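Putative amidohydrolase (PDB 3MKV) probably acts as a zinc-dependent prolidase of the amidohydrolase superfamily, hydrolysing dipeptides that end in proline. Local coordinates at residues A233-P238 / R250-G255; V273-V278 / V319-G324; T103-A108 / P127-S132; G208-S213 / P238-R243. All blocks are in the same frame, centred on the assembly; numbering follows the deposited sequence.

Contact 1 (A233-P238 / R250-G255); sequences AHAYTP and RTIEHG. With ZN (zinc ion), chain J; SO4 (sulfate ion), chain K; SO4 (sulfate ion), chain L.
Ala233 pairs with Ile252 in a parallel ladder, its N-H reaching Thr251 O (Ala233 N to Thr251 O, 3.0 Å) and its carbonyl taking the N-H of Glu253. Its methyl and the Ile252 side chain lie on the same face of the sheet, where Ile252 meets helix 238-246. His234 faces the other way, beside Glu253. With CG anti to the backbone N (chi1 155°), its imidazole swings over to zinc, which ND1 binds at 2.4 Å. Gly198 O accepts from NE2 at the far side of the ring and so limits its rotation. At Ala235 the pairing slackens and its side chain and that of His254 point apart: the bond from Ala235 N to Glu253 O is weak, and Gly255 N closes the ladder on Ala235 O at 3.2 Å. Tyr236 then brings its ring alongside His254, the planes 28° apart but slid so far that they barely overlap. Tyr236 CE1 touches His254 CB at 3.3 Å, while the hydroxyl sits over the rim of one imidazole face and donates to a sulfate oxygen (Tyr236 OH to O2, 2.7 Å). Glu253 CB covers the opposite face, and Thr276 OG1 bonds His254 ND1, leaving NE2 for the same zinc. Two histidines on neighbouring strand ends, joined at the metal by carboxylated Lys193, form half of the binuclear zinc centre of an amidohydrolase (beta/alpha)8 barrel.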
loop_
_atom_site.group_PDB
_atom_site.type_symbol
_atom_site.label_atom_id
_atom_site.label_comp_id
_atom_site.label_asym_id
_atom_site.label_seq_id
_atom_site.Cartn_x
_atom_site.Cartn_y
_atom_site.Cartn_z
ATOM N N ALA A 233 -28.949 -7.506 18.354
ATOM C CA ALA A 233 -28.167 -6.364 18.773
ATOM C C ALA A 233 -28.006 -6.337 20.265
ATOM O O ALA A 233 -28.979 -6.431 20.996
ATOM C CB ALA A 233 -28.817 -5.080 18.307
ATOM N N HIS A 234 -26.763 -6.211 20.704
ATOM C CA HIS A 234 -26.439 -6.049 22.109
ATOM C C HIS A 234 -26.787 -4.597 22.478
ATOM O O HIS A 234 -26.331 -3.659 21.819
ATOM C CB HIS A 234 -24.953 -6.396 22.294
ATOM C CG HIS A 234 -24.291 -5.757 23.477
ATOM N ND1 HIS A 234 -23.735 -6.492 24.501
ATOM C CD2 HIS A 234 -24.035 -4.460 23.767
ATOM C CE1 HIS A 234 -23.191 -5.676 25.387
ATOM N NE2 HIS A 234 -23.364 -4.437 24.967
ATOM N N ALA A 235 -27.635 -4.426 23.492
ATOM C CA ALA A 235 -28.111 -3.097 23.922
ATOM C C ALA A 235 -28.634 -3.133 25.359
ATOM O O ALA A 235 -29.418 -4.011 25.712
ATOM C CB ALA A 235 -29.199 -2.586 22.978
ATOM N N TYR A 236 -28.217 -2.176 26.182
ATOM C CA TYR A 236 -28.626 -2.148 27.595
ATOM C C TYR A 236 -29.714 -1.123 27.963
ATOM O O TYR A 236 -30.691 -1.474 28.630
ATOM C CB TYR A 236 -27.414 -1.950 28.500
ATOM C CG TYR A 236 -26.543 -3.176 28.654
ATOM C CD1 TYR A 236 -27.082 -4.386 29.071
ATOM C CD2 TYR A 236 -25.174 -3.115 28.416
ATOM C CE1 TYR A 236 -26.292 -5.507 29.222
ATOM C CE2 TYR A 236 -24.372 -4.234 28.562
ATOM C CZ TYR A 236 -24.935 -5.430 28.965
ATOM O OH TYR A 236 -24.145 -6.552 29.115
ATOM N N THR A 237 -29.546 0.129 27.537
ATOM C CA THR A 237 -30.424 1.228 27.966
ATOM C C THR A 237 -31.648 1.476 27.085
ATOM O O THR A 237 -31.661 1.145 25.901
ATOM C CB THR A 237 -29.663 2.561 28.060
ATOM O OG1 THR A 237 -29.228 2.951 26.752
ATOM C CG2 THR A 237 -28.462 2.444 28.988
ATOM N N PRO A 238 -32.688 2.079 27.671
ATOM C CA PRO A 238 -33.887 2.378 26.888
ATOM C C PRO A 238 -33.555 3.087 25.573
ATOM O O PRO A 238 -33.993 2.658 24.516
ATOM C CB PRO A 238 -34.700 3.287 27.821
ATOM C CG PRO A 238 -34.271 2.858 29.221
ATOM C CD PRO A 238 -32.807 2.502 29.082
ATOM N N ARG A 250 -34.249 -7.288 15.026
ATOM C CA ARG A 250 -35.260 -8.287 15.430
ATOM C C ARG A 250 -35.145 -8.823 16.872
ATOM O O ARG A 250 -36.153 -8.955 17.573
ATOM C CB ARG A 250 -35.296 -9.449 14.443
ATOM C CG ARG A 250 -36.383 -10.488 14.722
ATOM C CD ARG A 250 -36.826 -11.166 13.414
ATOM N NE ARG A 250 -37.547 -12.412 13.669
ATOM C CZ ARG A 250 -36.988 -13.509 14.174
ATOM N NH1 ARG A 250 -35.702 -13.506 14.480
ATOM N NH2 ARG A 250 -37.717 -14.597 14.397
ATOM N N THR A 251 -33.938 -9.157 17.317
ATOM C CA THR A 251 -33.789 -9.545 18.714
ATOM C C THR A 251 -32.828 -8.620 19.432
ATOM O O THR A 251 -31.838 -8.170 18.853
ATOM C CB THR A 251 -33.419 -11.070 18.926
ATOM O OG1 THR A 251 -32.037 -11.316 18.632
ATOM C CG2 THR A 251 -34.291 -11.962 18.057
ATOM N N ILE A 252 -33.153 -8.329 20.687
ATOM C CA ILE A 252 -32.334 -7.489 21.541
ATOM C C ILE A 252 -31.693 -8.334 22.626
ATOM O O ILE A 252 -32.332 -9.211 23.207
ATOM C CB ILE A 252 -33.181 -6.424 22.231
ATOM C CG1 ILE A 252 -33.815 -5.473 21.199
ATOM C CG2 ILE A 252 -32.345 -5.687 23.260
ATOM C CD1 ILE A 252 -32.822 -4.532 20.518
ATOM N N GLU A 253 -30.427 -8.069 22.900
ATOM C CA GLU A 253 -29.658 -8.932 23.770
ATOM C C GLU A 253 -29.394 -8.242 25.103
ATOM O O GLU A 253 -28.904 -7.108 25.144
ATOM C CB GLU A 253 -28.343 -9.350 23.100
ATOM C CG GLU A 253 -28.505 -9.951 21.706
ATOM C CD GLU A 253 -29.398 -11.185 21.668
ATOM O OE1 GLU A 253 -29.056 -12.197 22.326
ATOM O OE2 GLU A 253 -30.435 -11.145 20.961
ATOM N N HIS A 254 -29.727 -8.941 26.184
ATOM C CA HIS A 254 -29.543 -8.430 27.534
ATOM C C HIS A 254 -30.732 -7.557 27.917
ATOM O O HIS A 254 -31.651 -8.022 28.601
ATOM C CB HIS A 254 -28.226 -7.665 27.651
ATOM C CG HIS A 254 -27.042 -8.426 27.137
ATOM N ND1 HIS A 254 -26.716 -9.690 27.584
ATOM C CD2 HIS A 254 -26.097 -8.097 26.224
ATOM C CE1 HIS A 254 -25.625 -10.108 26.966
ATOM N NE2 HIS A 254 -25.230 -9.160 26.135
ATOM N N GLY A 255 -30.731 -6.306 27.456
ATOM C CA GLY A 255 -31.844 -5.393 27.723
ATOM C C GLY A 255 -32.016 -5.087 29.204
ATOM O O GLY A 255 -33.121 -4.801 29.659
HETATM ZN ZN ZN J . -23.430 -8.891 24.505
HETATM S S SO4 K . -21.027 -7.647 28.219
HETATM O O1 SO4 K . -21.564 -8.489 29.291
HETATM O O2 SO4 K . -21.599 -6.306 28.321
HETATM O O3 SO4 K . -19.572 -7.553 28.353
HETATM O O4 SO4 K . -21.381 -8.227 26.924
HETATM S S SO4 L . -41.287 -13.065 13.774
HETATM O O1 SO4 L . -40.352 -14.090 14.231
HETATM O O2 SO4 L . -42.298 -13.668 12.926
HETATM O O3 SO4 L . -41.916 -12.451 14.936
HETATM O O4 SO4 L . -40.573 -12.054 12.996
#

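Contact 2 (V273-V278 / V319-G324); sequences VVPTLV and VKMGFG
Val273 and Met321 are bridged through their backbones where the barrel's seventh strand meets 319-324, which occupies the position of the eighth strand in this amidohydrolase TIM barrel. Val273 N donates to Lys320 O at 3.1 Å, and Gly322 N returns a bond to Val273 O at 2.9 Å. Side chains pack beside these bonds. Val273 holds CG1 anti to the backbone N (chi1 -176°), which turns CG2 onto Val319 CG1 at 3.8 Å; helix 307-317 packs on both valines through Met314. Val274 has nearly the same torsion but belongs to the next position along the strand, and its CG1 lies against the bare backbone of Gly324, 3.8 Å from Gly324 CA. A glycine suits that spot because its backbone can come close to both Val274 and Thr276. In Thr276 the hydroxyl stands between the backbone N and the carbonyl carbon (chi1 59°), so CG2 is the branch laid on Gly324 while OG1 points to the zinc ligand His254. The Pro275 ring, which has no N-H to offer the ladder, crosses the bent Met321 chain at about a right angle, CG 4.2 Å from SD. Beyond it a water donates to Pro275 O at 2.6 Å and accepts from Gly324 N.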
loop_
_atom_site.group_PDB
_atom_site.type_symbol
_atom_site.label_atom_id
_atom_site.label_comp_id
_atom_site.label_asym_id
_atom_site.label_seq_id
_atom_site.Cartn_x
_atom_site.Cartn_y
_atom_site.Cartn_z
ATOM N N VAL A 273 -36.621 -10.022 23.165
ATOM C CA VAL A 273 -35.467 -9.775 24.026
ATOM C C VAL A 273 -34.886 -11.074 24.576
ATOM O O VAL A 273 -35.607 -12.033 24.841
ATOM C CB VAL A 273 -35.780 -8.804 25.197
ATOM C CG1 VAL A 273 -34.514 -8.524 25.982
ATOM C CG2 VAL A 273 -36.353 -7.496 24.659
ATOM N N VAL A 274 -33.570 -11.098 24.726
ATOM C CA VAL A 274 -32.875 -12.260 25.263
ATOM C C VAL A 274 -32.002 -11.834 26.436
ATOM O O VAL A 274 -30.865 -11.380 26.248
ATOM C CB VAL A 274 -31.974 -12.942 24.211
ATOM C CG1 VAL A 274 -31.373 -14.203 24.802
ATOM C CG2 VAL A 274 -32.762 -13.254 22.936
ATOM N N PRO A 275 -32.538 -11.983 27.654
ATOM C CA PRO A 275 -31.832 -11.662 28.887
ATOM C C PRO A 275 -30.735 -12.682 29.101
ATOM O O PRO A 275 -30.899 -13.842 28.726
ATOM C CB PRO A 275 -32.917 -11.830 29.971
ATOM C CG PRO A 275 -34.237 -11.861 29.219
ATOM C CD PRO A 275 -33.900 -12.486 27.905
ATOM N N THR A 276 -29.630 -12.271 29.711
ATOM C CA THR A 276 -28.526 -13.194 29.950
ATOM C C THR A 276 -28.002 -13.055 31.380
ATOM O O THR A 276 -26.801 -12.871 31.605
ATOM C CB THR A 276 -27.398 -12.984 28.914
ATOM O OG1 THR A 276 -26.911 -11.631 28.988
ATOM C CG2 THR A 276 -27.922 -13.247 27.498
ATOM N N LEU A 277 -28.925 -13.160 32.339
ATOM C CA LEU A 277 -28.669 -12.859 33.767
ATOM C C LEU A 277 -27.528 -13.633 34.436
ATOM O O LEU A 277 -26.772 -13.082 35.230
ATOM C CB LEU A 277 -29.956 -13.047 34.592
ATOM C CG LEU A 277 -31.180 -12.273 34.107
ATOM C CD1 LEU A 277 -32.382 -12.537 34.988
ATOM C CD2 LEU A 277 -30.867 -10.786 34.061
ATOM N N VAL A 278 -27.420 -14.915 34.135
ATOM C CA VAL A 278 -26.437 -15.762 34.802
ATOM C C VAL A 278 -25.012 -15.226 34.637
ATOM O O VAL A 278 -24.165 -15.381 35.526
ATOM C CB VAL A 278 -26.520 -17.215 34.284
ATOM C CG1 VAL A 278 -26.245 -17.262 32.778
ATOM C CG2 VAL A 278 -25.577 -18.122 35.070
ATOM N N VAL A 319 -43.560 -8.737 26.547
ATOM C CA VAL A 319 -42.409 -8.949 25.676
ATOM C C VAL A 319 -42.072 -10.430 25.529
ATOM O O VAL A 319 -41.843 -11.138 26.516
ATOM C CB VAL A 319 -41.173 -8.191 26.188
ATOM C CG1 VAL A 319 -39.931 -8.595 25.400
ATOM C CG2 VAL A 319 -41.402 -6.692 26.095
ATOM N N LYS A 320 -42.065 -10.898 24.286
ATOM C CA LYS A 320 -41.552 -12.221 23.962
ATOM C C LYS A 320 -40.073 -12.336 24.370
ATOM O O LYS A 320 -39.197 -11.675 23.794
ATOM C CB LYS A 320 -41.734 -12.485 22.460
ATOM C CG LYS A 320 -43.180 -12.773 22.062
ATOM C CD LYS A 320 -43.576 -12.153 20.731
ATOM C CE LYS A 320 -42.762 -12.697 19.563
ATOM N NZ LYS A 320 -42.820 -11.791 18.371
ATOM N N MET A 321 -39.809 -13.173 25.376
ATOM C CA MET A 321 -38.462 -13.375 25.908
ATOM C C MET A 321 -37.879 -14.729 25.512
ATOM O O MET A 321 -38.562 -15.748 25.560
ATOM C CB MET A 321 -38.459 -13.246 27.431
ATOM C CG MET A 321 -38.529 -11.814 27.916
ATOM S SD MET A 321 -38.380 -11.654 29.698
ATOM C CE MET A 321 -40.060 -12.012 30.211
ATOM N N GLY A 322 -36.608 -14.731 25.115
ATOM C CA GLY A 322 -35.919 -15.965 24.764
ATOM C C GLY A 322 -34.960 -16.332 25.872
ATOM O O GLY A 322 -34.802 -15.596 26.831
ATOM N N PHE A 323 -34.303 -17.474 25.746
ATOM C CA PHE A 323 -33.386 -17.929 26.787
ATOM C C PHE A 323 -31.938 -17.720 26.341
ATOM O O PHE A 323 -31.561 -18.073 25.218
ATOM C CB PHE A 323 -33.674 -19.401 27.099
ATOM C CG PHE A 323 -32.750 -20.018 28.114
ATOM C CD1 PHE A 323 -33.165 -20.211 29.423
ATOM C CD2 PHE A 323 -31.482 -20.452 27.749
ATOM C CE1 PHE A 323 -32.320 -20.806 30.363
ATOM C CE2 PHE A 323 -30.635 -21.047 28.683
ATOM C CZ PHE A 323 -31.058 -21.220 29.991
ATOM N N GLY A 324 -31.130 -17.126 27.210
ATOM C CA GLY A 324 -29.733 -16.915 26.894
ATOM C C GLY A 324 -28.867 -16.882 28.129
ATOM O O GLY A 324 -29.359 -16.659 29.235
HETATM O O HOH W 1 -32.460 -15.571 29.773
#

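Contact 3 (T103-A108 / P127-S132); sequences TTVRDA and PRLFVS
Pro127 rests its ring on Val105, Pro127 CB lying 3.7 Å from Val105 CG2, an apolar contact suited to the start of a buried strand. Arg128 follows with its backbone N-H on Thr103 O. Its side chain runs out with CG anti to the backbone N (chi1 168°) and then bends, bringing NH1 to Thr104 OG1 at 2.7 Å, in the guanidinium plane. The same group makes salt bridges to Asp379 through NH1 and to Asp407 through NH2, so the flat guanidinium, with several N-H groups around its edge, serves several anchors at once. Arg128 O accepts from Val105 N. Leu129 turns to the opposite face, its side chain lying beside that of Val105 and pointing the same way, with Leu129 CD2 tight against Val105 CG2 at 3.3 Å. Strands 102-107 and 128-131, with helix 113-120 between them, make a beta-alpha-beta unit of the TIM barrel, and the regular alternation of faces continues through Phe130. Its N-H binds Val105 O at 2.9 Å, and its carbonyl takes Asp107 N. The Phe130 ring reaches back to Thr104, CD1 meeting Thr104 CG2 at 3.7 Å, while Arg106 on the same face sends its guanidinium away to Glu253 and Leu64 O. Val131 gives its N-H to Asp190 instead. At Ser132 the hydroxyl, held anti to the carbonyl carbon (chi1 -69°), donates in the carbonyl plane to Asp107 O at 2.7 Å; the adjacent Ala108 gives its own carbonyl to NZ of carboxylated Lys193.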
loop_
_atom_site.group_PDB
_atom_site.type_symbol
_atom_site.label_atom_id
_atom_site.label_comp_id
_atom_site.label_asym_id
_atom_site.label_seq_id
_atom_site.Cartn_x
_atom_site.Cartn_y
_atom_site.Cartn_z
ATOM N N THR A 103 -29.626 -28.697 22.788
ATOM C CA THR A 103 -29.506 -29.378 21.514
ATOM C C THR A 103 -29.346 -28.384 20.376
ATOM O O THR A 103 -28.916 -28.743 19.280
ATOM C CB THR A 103 -30.679 -30.361 21.258
ATOM O OG1 THR A 103 -31.927 -29.723 21.545
ATOM C CG2 THR A 103 -30.550 -31.579 22.147
ATOM N N THR A 104 -29.694 -27.130 20.645
ATOM C CA THR A 104 -29.435 -26.058 19.694
ATOM C C THR A 104 -28.932 -24.838 20.452
ATOM O O THR A 104 -29.379 -24.566 21.571
ATOM C CB THR A 104 -30.689 -25.657 18.883
ATOM O OG1 THR A 104 -31.133 -26.761 18.088
ATOM C CG2 THR A 104 -30.369 -24.488 17.956
ATOM N N VAL A 105 -27.988 -24.118 19.853
ATOM C CA VAL A 105 -27.596 -22.816 20.376
ATOM C C VAL A 105 -27.445 -21.765 19.279
ATOM O O VAL A 105 -27.117 -22.079 18.128
ATOM C CB VAL A 105 -26.303 -22.892 21.190
ATOM C CG1 VAL A 105 -26.532 -23.692 22.484
ATOM C CG2 VAL A 105 -25.164 -23.489 20.332
ATOM N N ARG A 106 -27.699 -20.512 19.642
ATOM C CA ARG A 106 -27.397 -19.402 18.752
ATOM C C ARG A 106 -26.141 -18.746 19.272
ATOM O O ARG A 106 -26.106 -18.242 20.401
ATOM C CB ARG A 106 -28.542 -18.391 18.696
ATOM C CG ARG A 106 -28.401 -17.365 17.580
ATOM C CD ARG A 106 -29.555 -16.392 17.592
ATOM N NE ARG A 106 -29.580 -15.609 18.826
ATOM C CZ ARG A 106 -30.306 -14.511 18.989
ATOM N NH1 ARG A 106 -31.049 -14.069 17.988
ATOM N NH2 ARG A 106 -30.284 -13.856 20.143
ATOM N N ASP A 107 -25.093 -18.777 18.457
ATOM C CA ASP A 107 -23.847 -18.156 18.854
ATOM C C ASP A 107 -23.873 -16.678 18.480
ATOM O O ASP A 107 -24.146 -16.315 17.332
ATOM C CB ASP A 107 -22.639 -18.876 18.256
ATOM C CG ASP A 107 -21.330 -18.277 18.721
ATOM O OD1 ASP A 107 -20.963 -17.187 18.233
ATOM O OD2 ASP A 107 -20.670 -18.884 19.581
ATOM N N ALA A 108 -23.598 -15.835 19.469
ATOM C CA ALA A 108 -23.804 -14.408 19.342
ATOM C C ALA A 108 -22.558 -13.667 18.857
ATOM O O ALA A 108 -22.566 -12.448 18.739
ATOM C CB ALA A 108 -24.293 -13.840 20.671
ATOM N N PRO A 127 -24.037 -28.852 20.298
ATOM C CA PRO A 127 -25.355 -28.386 19.916
ATOM C C PRO A 127 -25.369 -28.045 18.425
ATOM O O PRO A 127 -24.339 -27.695 17.861
ATOM C CB PRO A 127 -25.532 -27.107 20.740
ATOM C CG PRO A 127 -24.443 -27.111 21.758
ATOM C CD PRO A 127 -23.329 -27.913 21.180
ATOM N N ARG A 128 -26.526 -28.165 17.793
ATOM C CA ARG A 128 -26.720 -27.614 16.475
ATOM C C ARG A 128 -26.430 -26.128 16.594
ATOM O O ARG A 128 -26.834 -25.488 17.569
ATOM C CB ARG A 128 -28.158 -27.852 16.020
ATOM C CG ARG A 128 -28.545 -27.083 14.785
ATOM C CD ARG A 128 -29.996 -27.324 14.436
ATOM N NE ARG A 128 -30.308 -28.744 14.295
ATOM C CZ ARG A 128 -30.743 -29.511 15.289
ATOM N NH1 ARG A 128 -30.909 -28.992 16.497
ATOM N NH2 ARG A 128 -31.016 -30.793 15.071
ATOM N N LEU A 129 -25.711 -25.577 15.618
ATOM C CA LEU A 129 -25.186 -24.210 15.746
ATOM C C LEU A 129 -25.841 -23.231 14.795
ATOM O O LEU A 129 -25.843 -23.432 13.586
ATOM C CB LEU A 129 -23.676 -24.188 15.522
ATOM C CG LEU A 129 -22.728 -24.802 16.556
ATOM C CD1 LEU A 129 -21.291 -24.459 16.181
ATOM C CD2 LEU A 129 -23.028 -24.299 17.957
ATOM N N PHE A 130 -26.402 -22.167 15.347
ATOM C CA PHE A 130 -26.834 -21.031 14.541
ATOM C C PHE A 130 -25.869 -19.884 14.811
ATOM O O PHE A 130 -25.944 -19.226 15.858
ATOM C CB PHE A 130 -28.258 -20.616 14.895
ATOM C CG PHE A 130 -29.314 -21.480 14.268
ATOM C CD1 PHE A 130 -29.597 -22.739 14.782
ATOM C CD2 PHE A 130 -30.030 -21.031 13.177
ATOM C CE1 PHE A 130 -30.570 -23.531 14.218
ATOM C CE2 PHE A 130 -31.009 -21.826 12.600
ATOM C CZ PHE A 130 -31.281 -23.078 13.121
ATOM N N VAL A 131 -24.962 -19.649 13.861
ATOM C CA VAL A 131 -23.823 -18.766 14.083
ATOM C C VAL A 131 -23.987 -17.358 13.493
ATOM O O VAL A 131 -24.645 -17.157 12.466
ATOM C CB VAL A 131 -22.534 -19.415 13.544
ATOM C CG1 VAL A 131 -22.357 -20.824 14.148
ATOM C CG2 VAL A 131 -22.580 -19.489 12.033
ATOM N N SER A 132 -23.366 -16.395 14.164
ATOM C CA SER A 132 -23.399 -14.998 13.765
ATOM C C SER A 132 -22.157 -14.587 12.976
ATOM O O SER A 132 -22.137 -13.520 12.371
ATOM C CB SER A 132 -23.485 -14.115 15.008
ATOM O OG SER A 132 -24.742 -14.239 15.645
HETATM O O HOH W 2 -21.319 -16.813 15.616
#

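Contact 4 (G208-S213 / P238-R243); sequences GVFGYS and PAAIAR
Arg243 lies flat against Phe210, its guanidinium plane turned only 7° from the ring. The CD methylene sits over the middle of one ring face, a CH-pi contact of 3.6 Å from Arg243 CD to the Phe210 centroid, and NE is displaced toward the rim, 3.5 Å from Phe210 CD2. From there the guanidinium points its outer end at one carbonyl: NH1 and NH2 both donate to Tyr212 O, each at 3.0 Å from it. The oxygen lies close to the guanidinium plane, and the NH2 bond uses a lone pair in the carbonyl plane. Arginine suits the place because its methylenes offer the ring an apolar surface and its head still satisfies a buried carbonyl. Reaching both takes an unusual start, CG in the crowded position between the backbone N and the carbonyl carbon (chi1 49°), followed by a bend near the end of the chain. The helix meets the ring as well: Ala239 CB lies at its edge, 3.6 Å from Phe210 CZ, and Ala240 CB is 4.2 Å from Phe210 CD1, small methyls that let the aromatic ring settle on the first turn. In the (beta/alpha)8 barrel this turn opens helix 238-246, which follows strand 232-235, and the loop it meets leads into the preceding helix, 214-225. Further out, the loop is held in several ways. Tyr212 N bonds Gln138 OE1 and its hydroxyl reaches Ala171 O, while Ser213 is the N-cap of helix 214-225, with Glu216 bonded to its hydroxyl. Phe210 also makes backbone hydrogen bonds to a second subunit, whose Gly226 packs on Val209.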
loop_
_atom_site.group_PDB
_atom_site.type_symbol
_atom_site.label_atom_id
_atom_site.label_comp_id
_atom_site.label_asym_id
_atom_site.label_seq_id
_atom_site.Cartn_x
_atom_site.Cartn_y
_atom_site.Cartn_z
ATOM N N GLY A 208 -23.435 2.744 28.689
ATOM C CA GLY A 208 -24.560 3.521 28.162
ATOM C C GLY A 208 -24.386 4.212 26.813
ATOM O O GLY A 208 -25.337 4.780 26.274
ATOM N N VAL A 209 -23.176 4.181 26.268
ATOM C CA VAL A 209 -22.906 4.787 24.964
ATOM C C VAL A 209 -23.675 4.058 23.863
ATOM O O VAL A 209 -23.924 2.862 23.974
ATOM C CB VAL A 209 -21.400 4.727 24.621
ATOM C CG1 VAL A 209 -20.967 3.271 24.413
ATOM C CG2 VAL A 209 -21.089 5.572 23.377
ATOM N N PHE A 210 -24.042 4.783 22.805
ATOM C CA PHE A 210 -24.702 4.189 21.652
ATOM C C PHE A 210 -23.698 3.450 20.779
ATOM O O PHE A 210 -22.547 3.857 20.652
ATOM C CB PHE A 210 -25.378 5.257 20.788
ATOM C CG PHE A 210 -26.579 5.900 21.425
ATOM C CD1 PHE A 210 -27.077 5.441 22.630
ATOM C CD2 PHE A 210 -27.238 6.949 20.784
ATOM C CE1 PHE A 210 -28.192 6.030 23.211
ATOM C CE2 PHE A 210 -28.360 7.538 21.352
ATOM C CZ PHE A 210 -28.836 7.078 22.573
ATOM N N GLY A 211 -24.143 2.365 20.166
ATOM C CA GLY A 211 -23.345 1.699 19.156
ATOM C C GLY A 211 -23.920 1.957 17.779
ATOM O O GLY A 211 -25.044 1.558 17.490
ATOM N N TYR A 212 -23.153 2.636 16.930
ATOM C CA TYR A 212 -23.559 2.891 15.548
ATOM C C TYR A 212 -24.564 4.024 15.410
ATOM O O TYR A 212 -25.334 4.312 16.324
ATOM C CB TYR A 212 -24.122 1.615 14.882
ATOM C CG TYR A 212 -23.046 0.664 14.392
ATOM C CD1 TYR A 212 -23.047 -0.686 14.755
ATOM C CD2 TYR A 212 -22.016 1.123 13.595
ATOM C CE1 TYR A 212 -22.065 -1.546 14.319
ATOM C CE2 TYR A 212 -21.023 0.270 13.151
ATOM C CZ TYR A 212 -21.043 -1.061 13.513
ATOM O OH TYR A 212 -20.032 -1.886 13.055
ATOM N N SER A 213 -24.541 4.660 14.248
ATOM C CA SER A 213 -25.580 5.593 13.842
ATOM C C SER A 213 -26.774 4.804 13.321
ATOM O O SER A 213 -26.645 3.630 12.983
ATOM C CB SER A 213 -25.054 6.483 12.715
ATOM O OG SER A 213 -24.818 5.727 11.534
ATOM N N PRO A 238 -32.688 2.079 27.671
ATOM C CA PRO A 238 -33.887 2.378 26.888
ATOM C C PRO A 238 -33.555 3.087 25.573
ATOM O O PRO A 238 -33.993 2.658 24.516
ATOM C CB PRO A 238 -34.700 3.287 27.821
ATOM C CG PRO A 238 -34.271 2.858 29.221
ATOM C CD PRO A 238 -32.807 2.502 29.082
ATOM N N ALA A 239 -32.788 4.167 25.641
ATOM C CA ALA A 239 -32.412 4.911 24.440
ATOM C C ALA A 239 -31.790 4.008 23.364
ATOM O O ALA A 239 -32.159 4.078 22.196
ATOM C CB ALA A 239 -31.459 6.030 24.807
ATOM N N ALA A 240 -30.843 3.165 23.772
ATOM C CA ALA A 240 -30.146 2.271 22.850
ATOM C C ALA A 240 -31.036 1.124 22.358
ATOM O O ALA A 240 -31.038 0.775 21.177
ATOM C CB ALA A 240 -28.887 1.738 23.502
ATOM N N ILE A 241 -31.806 0.548 23.266
ATOM C CA ILE A 241 -32.781 -0.450 22.881
ATOM C C ILE A 241 -33.794 0.112 21.885
ATOM O O ILE A 241 -34.073 -0.493 20.851
ATOM C CB ILE A 241 -33.521 -0.960 24.100
ATOM C CG1 ILE A 241 -32.539 -1.671 25.044
ATOM C CG2 ILE A 241 -34.669 -1.856 23.668
ATOM C CD1 ILE A 241 -33.133 -2.064 26.391
ATOM N N ALA A 242 -34.332 1.285 22.196
ATOM C CA ALA A 242 -35.369 1.902 21.375
ATOM C C ALA A 242 -34.926 2.197 19.937
ATOM O O ALA A 242 -35.665 1.930 18.984
ATOM C CB ALA A 242 -35.890 3.181 22.058
ATOM N N ARG A 243 -33.730 2.760 19.773
ATOM C CA ARG A 243 -33.277 3.168 18.437
ATOM C C ARG A 243 -32.997 1.952 17.561
ATOM O O ARG A 243 -33.305 1.939 16.362
ATOM C CB ARG A 243 -32.046 4.076 18.520
ATOM C CG ARG A 243 -30.945 3.541 19.415
ATOM C CD ARG A 243 -29.929 4.626 19.768
ATOM N NE ARG A 243 -29.416 5.303 18.579
ATOM C CZ ARG A 243 -28.301 4.965 17.931
ATOM N NH1 ARG A 243 -27.556 3.938 18.343
ATOM N NH2 ARG A 243 -27.931 5.659 16.864
#

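From the N terminus, contact 3 comes first and closes a loop of 18 residues between the second and third barrel strands. Contact 4 opens next at 208-213, and before its second segment ends contact 1 has begun: the two cross, sharing Pro238, so that helix 238-246 is tied both to its flanking strands and to the loop ahead of helix 214-225. Contact 2 follows in series, closing a largely helical loop of 40 residues. Strand 251-254 joins contacts 1 and 2 within one sheet, His254 N lying 2.7 Å from Val274 O. Across the barrel interior, Arg106 links contact 3 to contact 1, by a salt bridge to Glu253 and a probable hydrogen bond to Thr251 OG1, whereas contact 4 stays peripheral.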